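Local coordinates for protein argininosuccinate lyase (Chelativorans sp., PDB 6RXA) that acts as EDDS lyase, a C-N lyase of the aspartase/fumarase superfamily, and probably also cleaves argininosuccinate to fumarate and arginine, at residues Thr9-Phe22 with Ala274-Lys287. The protein carries 2 engineered substitutions. Sequence-based numbering, arbitrary orientation.
Sequences TRIGRATGAKAPEF and ASFAGTSSIMPQKK. With FMT (formic acid), chain B; FMT (formic acid), chain C.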
loop_
_atom_site.group_PDB
_atom_site.type_symbol
_atom_site.label_atom_id
_atom_site.label_comp_id
_atom_site.label_asym_id
_atom_site.label_seq_id
_atom_site.Cartn_x
_atom_site.Cartn_y
_atom_site.Cartn_z
ATOM N N THR A 9 0.248 -35.496 2.793
ATOM C CA THR A 9 -0.222 -34.795 1.605
ATOM C C THR A 9 0.176 -35.503 0.315
ATOM O O THR A 9 -0.337 -35.137 -0.749
ATOM C CB THR A 9 0.282 -33.347 1.551
ATOM O OG1 THR A 9 1.689 -33.323 1.257
ATOM C CG2 THR A 9 -0.005 -32.599 2.832
ATOM N N ARG A 10 1.066 -36.505 0.378
ATOM C CA ARG A 10 1.548 -37.200 -0.818
ATOM C C ARG A 10 0.681 -38.437 -1.071
ATOM O O ARG A 10 1.041 -39.580 -0.793
ATOM C CB ARG A 10 3.022 -37.552 -0.677
ATOM C CG ARG A 10 3.902 -36.378 -0.305
ATOM C CD ARG A 10 3.723 -35.177 -1.213
ATOM N NE ARG A 10 4.144 -35.437 -2.582
ATOM C CZ ARG A 10 4.075 -34.550 -3.567
ATOM N NH1 ARG A 10 3.580 -33.339 -3.343
ATOM N NH2 ARG A 10 4.480 -34.880 -4.785
ATOM N N ILE A 11 -0.516 -38.155 -1.574
ATOM C CA ILE A 11 -1.511 -39.164 -1.897
ATOM C C ILE A 11 -1.918 -38.965 -3.348
ATOM O O ILE A 11 -1.740 -37.889 -3.919
ATOM C CB ILE A 11 -2.751 -39.055 -0.988
ATOM C CG1 ILE A 11 -3.424 -37.688 -1.141
ATOM C CG2 ILE A 11 -2.358 -39.293 0.460
ATOM C CD1 ILE A 11 -4.701 -37.518 -0.299
ATOM N N GLY A 12 -2.484 -40.017 -3.940
ATOM C CA GLY A 12 -3.010 -39.917 -5.295
ATOM C C GLY A 12 -1.972 -39.414 -6.279
ATOM O O GLY A 12 -0.848 -39.927 -6.344
ATOM N N ARG A 13 -2.334 -38.379 -7.050
ATOM C CA ARG A 13 -1.435 -37.838 -8.060
ATOM C C ARG A 13 -0.244 -37.076 -7.487
ATOM O O ARG A 13 0.647 -36.695 -8.256
ATOM C CB ARG A 13 -2.204 -36.931 -9.025
ATOM C CG ARG A 13 -3.306 -37.662 -9.776
ATOM C CD ARG A 13 -3.825 -36.837 -10.943
ATOM N NE ARG A 13 -2.795 -36.634 -11.956
ATOM C CZ ARG A 13 -2.889 -35.769 -12.954
ATOM N NH1 ARG A 13 -3.970 -35.010 -13.081
ATOM N NH2 ARG A 13 -1.898 -35.662 -13.831
ATOM N N ALA A 14 -0.199 -36.833 -6.174
ATOM C CA ALA A 14 0.964 -36.206 -5.547
ATOM C C ALA A 14 1.929 -37.319 -5.162
ATOM O O ALA A 14 2.012 -37.748 -4.007
ATOM C CB ALA A 14 0.547 -35.379 -4.344
ATOM N N THR A 15 2.661 -37.793 -6.160
ATOM C CA THR A 15 3.521 -38.947 -5.987
ATOM C C THR A 15 4.897 -38.517 -5.503
ATOM O O THR A 15 5.362 -37.397 -5.745
ATOM C CB THR A 15 3.664 -39.698 -7.309
ATOM O OG1 THR A 15 4.209 -38.818 -8.305
ATOM C CG2 THR A 15 2.311 -40.221 -7.775
ATOM N N GLY A 16 5.567 -39.452 -4.842
ATOM C CA GLY A 16 6.859 -39.166 -4.269
ATOM C C GLY A 16 6.767 -38.130 -3.163
ATOM O O GLY A 16 5.699 -37.812 -2.637
ATOM N N ALA A 17 7.939 -37.637 -2.784
ATOM C CA ALA A 17 8.047 -36.633 -1.744
ATOM C C ALA A 17 7.969 -35.237 -2.350
ATOM O O ALA A 17 8.260 -35.031 -3.531
ATOM C CB ALA A 17 9.388 -36.751 -1.023
ATOM N N LYS A 18 7.610 -34.263 -1.524
ATOM C CA LYS A 18 7.807 -32.880 -1.941
ATOM C C LYS A 18 9.289 -32.651 -2.220
ATOM O O LYS A 18 10.157 -33.133 -1.490
ATOM C CB LYS A 18 7.399 -31.907 -0.836
ATOM C CG LYS A 18 5.943 -31.918 -0.405
ATOM C CD LYS A 18 5.626 -30.603 0.332
ATOM C CE LYS A 18 4.385 -30.667 1.193
ATOM N NZ LYS A 18 4.666 -31.435 2.451
ATOM N N ALA A 19 9.582 -31.893 -3.268
ATOM C CA ALA A 19 10.927 -31.388 -3.427
ATOM C C ALA A 19 11.306 -30.592 -2.182
ATOM O O ALA A 19 10.457 -29.934 -1.577
ATOM C CB ALA A 19 10.994 -30.454 -4.635
ATOM N N PRO A 20 12.585 -30.585 -1.808
ATOM C CA PRO A 20 12.974 -29.793 -0.630
ATOM C C PRO A 20 12.626 -28.325 -0.780
ATOM O O PRO A 20 12.194 -27.689 0.187
ATOM C CB PRO A 20 14.486 -30.012 -0.528
ATOM C CG PRO A 20 14.753 -31.255 -1.312
ATOM C CD PRO A 20 13.715 -31.337 -2.384
ATOM N N GLU A 21 12.784 -27.768 -1.988
ATOM C CA GLU A 21 12.471 -26.362 -2.195
ATOM C C GLU A 21 10.981 -26.091 -2.024
ATOM O O GLU A 21 10.585 -25.012 -1.555
ATOM C CB GLU A 21 12.921 -25.938 -3.591
ATOM C CG GLU A 21 14.386 -26.170 -3.890
ATOM C CD GLU A 21 14.650 -27.485 -4.597
ATOM O OE1 GLU A 21 13.910 -28.477 -4.376
ATOM O OE2 GLU A 21 15.617 -27.531 -5.382
ATOM N N PHE A 22 10.144 -27.058 -2.396
ATOM C CA PHE A 22 8.703 -26.949 -2.209
ATOM C C PHE A 22 8.373 -27.017 -0.730
ATOM O O PHE A 22 7.589 -26.213 -0.223
ATOM C CB PHE A 22 8.059 -28.085 -3.010
ATOM C CG PHE A 22 6.549 -28.097 -3.018
ATOM C CD1 PHE A 22 5.792 -26.951 -2.820
ATOM C CD2 PHE A 22 5.883 -29.297 -3.237
ATOM C CE1 PHE A 22 4.391 -27.019 -2.846
ATOM C CE2 PHE A 22 4.492 -29.363 -3.256
ATOM C CZ PHE A 22 3.752 -28.216 -3.060
ATOM N N ALA A 274 6.236 -33.722 -10.554
ATOM C CA ALA A 274 5.418 -34.208 -9.451
ATOM C C ALA A 274 5.874 -33.664 -8.104
ATOM O O ALA A 274 5.047 -33.417 -7.220
ATOM C CB ALA A 274 5.483 -35.739 -9.393
ATOM N N SER A 275 7.184 -33.467 -7.932
ATOM C CA SER A 275 7.731 -33.006 -6.663
ATOM C C SER A 275 7.421 -31.548 -6.372
ATOM O O SER A 275 7.728 -31.074 -5.272
ATOM C CB SER A 275 9.247 -33.230 -6.639
ATOM O OG SER A 275 9.935 -32.409 -7.571
ATOM N N PHE A 276 6.821 -30.827 -7.319
ATOM C CA PHE A 276 6.430 -29.436 -7.128
ATOM C C PHE A 276 4.923 -29.240 -7.219
ATOM O O PHE A 276 4.457 -28.094 -7.262
ATOM C CB PHE A 276 7.182 -28.528 -8.108
ATOM C CG PHE A 276 8.602 -28.306 -7.712
ATOM C CD1 PHE A 276 8.915 -27.383 -6.730
ATOM C CD2 PHE A 276 9.621 -29.065 -8.256
ATOM C CE1 PHE A 276 10.218 -27.205 -6.320
ATOM C CE2 PHE A 276 10.926 -28.882 -7.846
ATOM C CZ PHE A 276 11.222 -27.955 -6.880
ATOM N N ALA A 277 4.150 -30.320 -7.184
ATOM C CA ALA A 277 2.704 -30.245 -7.237
ATOM C C ALA A 277 2.109 -31.006 -6.065
ATOM O O ALA A 277 2.729 -31.916 -5.506
ATOM C CB ALA A 277 2.177 -30.866 -8.534
ATOM N N GLY A 278 0.887 -30.623 -5.709
ATOM C CA GLY A 278 0.117 -31.352 -4.721
ATOM C C GLY A 278 -1.174 -31.882 -5.303
ATOM O O GLY A 278 -1.337 -31.917 -6.522
ATOM N N THR A 279 -2.101 -32.310 -4.454
ATOM C CA THR A 279 -3.401 -32.757 -4.936
ATOM C C THR A 279 -4.464 -32.254 -3.967
ATOM O O THR A 279 -4.185 -31.437 -3.088
ATOM C CB THR A 279 -3.419 -34.276 -5.147
ATOM O OG1 THR A 279 -4.610 -34.647 -5.850
ATOM C CG2 THR A 279 -3.349 -35.020 -3.814
ATOM N N SER A 280 -5.686 -32.760 -4.134
ATOM C CA SER A 280 -6.832 -32.374 -3.324
ATOM C C SER A 280 -7.257 -33.508 -2.409
ATOM O O SER A 280 -7.186 -34.680 -2.780
ATOM C CB SER A 280 -8.013 -32.048 -4.246
ATOM O OG SER A 280 -9.247 -32.020 -3.559
ATOM N N SER A 281 -7.742 -33.130 -1.216
ATOM C CA SER A 281 -8.267 -34.106 -0.262
ATOM C C SER A 281 -9.573 -34.741 -0.729
ATOM O O SER A 281 -9.980 -35.771 -0.176
ATOM C CB SER A 281 -8.484 -33.450 1.112
ATOM O OG SER A 281 -9.450 -32.405 1.053
ATOM N N ILE A 282 -10.234 -34.153 -1.731
ATOM C CA ILE A 282 -11.531 -34.612 -2.208
ATOM C C ILE A 282 -11.512 -34.999 -3.684
ATOM O O ILE A 282 -12.102 -36.012 -4.063
ATOM C CB ILE A 282 -12.627 -33.560 -1.923
ATOM C CG1 ILE A 282 -13.931 -33.896 -2.646
ATOM C CG2 ILE A 282 -12.183 -32.145 -2.321
ATOM C CD1 ILE A 282 -15.093 -33.025 -2.187
ATOM N N MET A 283 -10.854 -34.204 -4.542
ATOM C CA MET A 283 -10.898 -34.398 -5.988
ATOM C C MET A 283 -9.684 -35.185 -6.461
ATOM O O MET A 283 -8.584 -34.618 -6.549
ATOM C CB MET A 283 -10.933 -33.024 -6.674
ATOM C CG MET A 283 -12.206 -32.235 -6.428
ATOM S SD MET A 283 -12.166 -30.536 -7.020
ATOM C CE MET A 283 -11.013 -29.777 -5.880
ATOM N N PRO A 284 -9.815 -36.472 -6.786
ATOM C CA PRO A 284 -8.610 -37.274 -7.054
ATOM C C PRO A 284 -7.893 -36.917 -8.333
ATOM O O PRO A 284 -6.724 -37.303 -8.495
ATOM C CB PRO A 284 -9.131 -38.722 -7.097
ATOM C CG PRO A 284 -10.504 -38.667 -6.487
ATOM C CD PRO A 284 -11.040 -37.291 -6.810
ATOM N N GLN A 285 -8.541 -36.206 -9.262
ATOM C CA GLN A 285 -7.881 -35.840 -10.502
ATOM C C GLN A 285 -6.870 -34.708 -10.341
ATOM O O GLN A 285 -6.093 -34.470 -11.273
ATOM C CB GLN A 285 -8.907 -35.456 -11.588
ATOM C CG GLN A 285 -9.422 -34.018 -11.568
ATOM C CD GLN A 285 -10.507 -33.755 -10.556
ATOM O OE1 GLN A 285 -10.902 -34.629 -9.792
ATOM N NE2 GLN A 285 -10.989 -32.508 -10.531
ATOM N N LYS A 286 -6.847 -34.003 -9.208
ATOM C CA LYS A 286 -6.087 -32.763 -9.152
ATOM C C LYS A 286 -4.576 -33.001 -9.130
ATOM O O LYS A 286 -4.056 -33.786 -8.330
ATOM C CB LYS A 286 -6.470 -31.918 -7.941
ATOM C CG LYS A 286 -7.782 -31.173 -8.042
ATOM C CD LYS A 286 -7.809 -30.255 -9.253
ATOM C CE LYS A 286 -8.626 -29.000 -8.990
ATOM N NZ LYS A 286 -7.906 -28.080 -8.096
ATOM N N LYS A 287 -3.870 -32.281 -9.991
ATOM C CA LYS A 287 -2.429 -32.082 -9.869
ATOM C C LYS A 287 -2.282 -30.576 -9.695
ATOM O O LYS A 287 -2.302 -29.829 -10.679
ATOM C CB LYS A 287 -1.685 -32.615 -11.081
ATOM C CG LYS A 287 -0.182 -32.437 -10.938
ATOM C CD LYS A 287 0.597 -33.155 -12.013
ATOM C CE LYS A 287 2.063 -32.765 -11.942
ATOM N NZ LYS A 287 2.961 -33.746 -12.652
HETATM C C FMT B . -9.009 -29.650 -1.294
HETATM O O1 FMT B . -9.916 -30.117 -1.968
HETATM O O2 FMT B . -7.872 -30.102 -1.377
HETATM C C FMT C . -8.360 -28.141 -4.474
HETATM O O1 FMT C . -7.923 -28.802 -5.429
HETATM O O2 FMT C . -9.140 -27.182 -4.613
HETATM O O HOH W 1 -0.922 -32.605 -1.826
HETATM O O HOH W 2 -4.905 -37.366 -6.430
#
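Arg-10 and Arg-13 clamp the N-terminal loop onto backbone carbonyls of the loop ahead of helix 290-301, a loop whose SSIMPQKKN sequence is the superfamily signature. Bends at chi2 (-52°) and chi3 (-65°) fold Arg-10 back, bringing its guanidinium edge-on to the 274-277 carbonyls. NH1 of Arg-10 donates to Ala-277 O at 2.7 Å, and its NH2 to Ala-274 O at 2.9 Å, from above that carbonyl's plane. Within its own loop, the same group binds Thr-15 O and Gly-16 O, with Ala-14 CB over one face and Lys-18 N over the opposite one. A methionine in its place would probably leave Ala-277 O, Thr-15 O and Gly-16 O without these donors and set the Thr-15/Gly-16 backbone free to shift. Arg-13 NH1 reaches Gln-285 O at 2.8 Å, with Lys-287 CB over one face of the guanidinium. Ala-19 N, at the N-cap of helix 20-31, bonds almost straight (172°) to Ser-275 O, and Ala-19 CB makes a CH-pi contact on the Phe-276 ring. A water links Arg-13 N to Thr-279 OG1 and Pro-284 O. Further along the loop, succinate-binding Ser-280 and Ser-281 hold one formate and Lys-286 another, with Asn-288 and residues of two neighbouring subunits. The charged donors thus tie main-chain carbonyls on both sides of Ser-280 and Ser-281, consistent with fixing the loop's path while its ligand-binding groups engage formate.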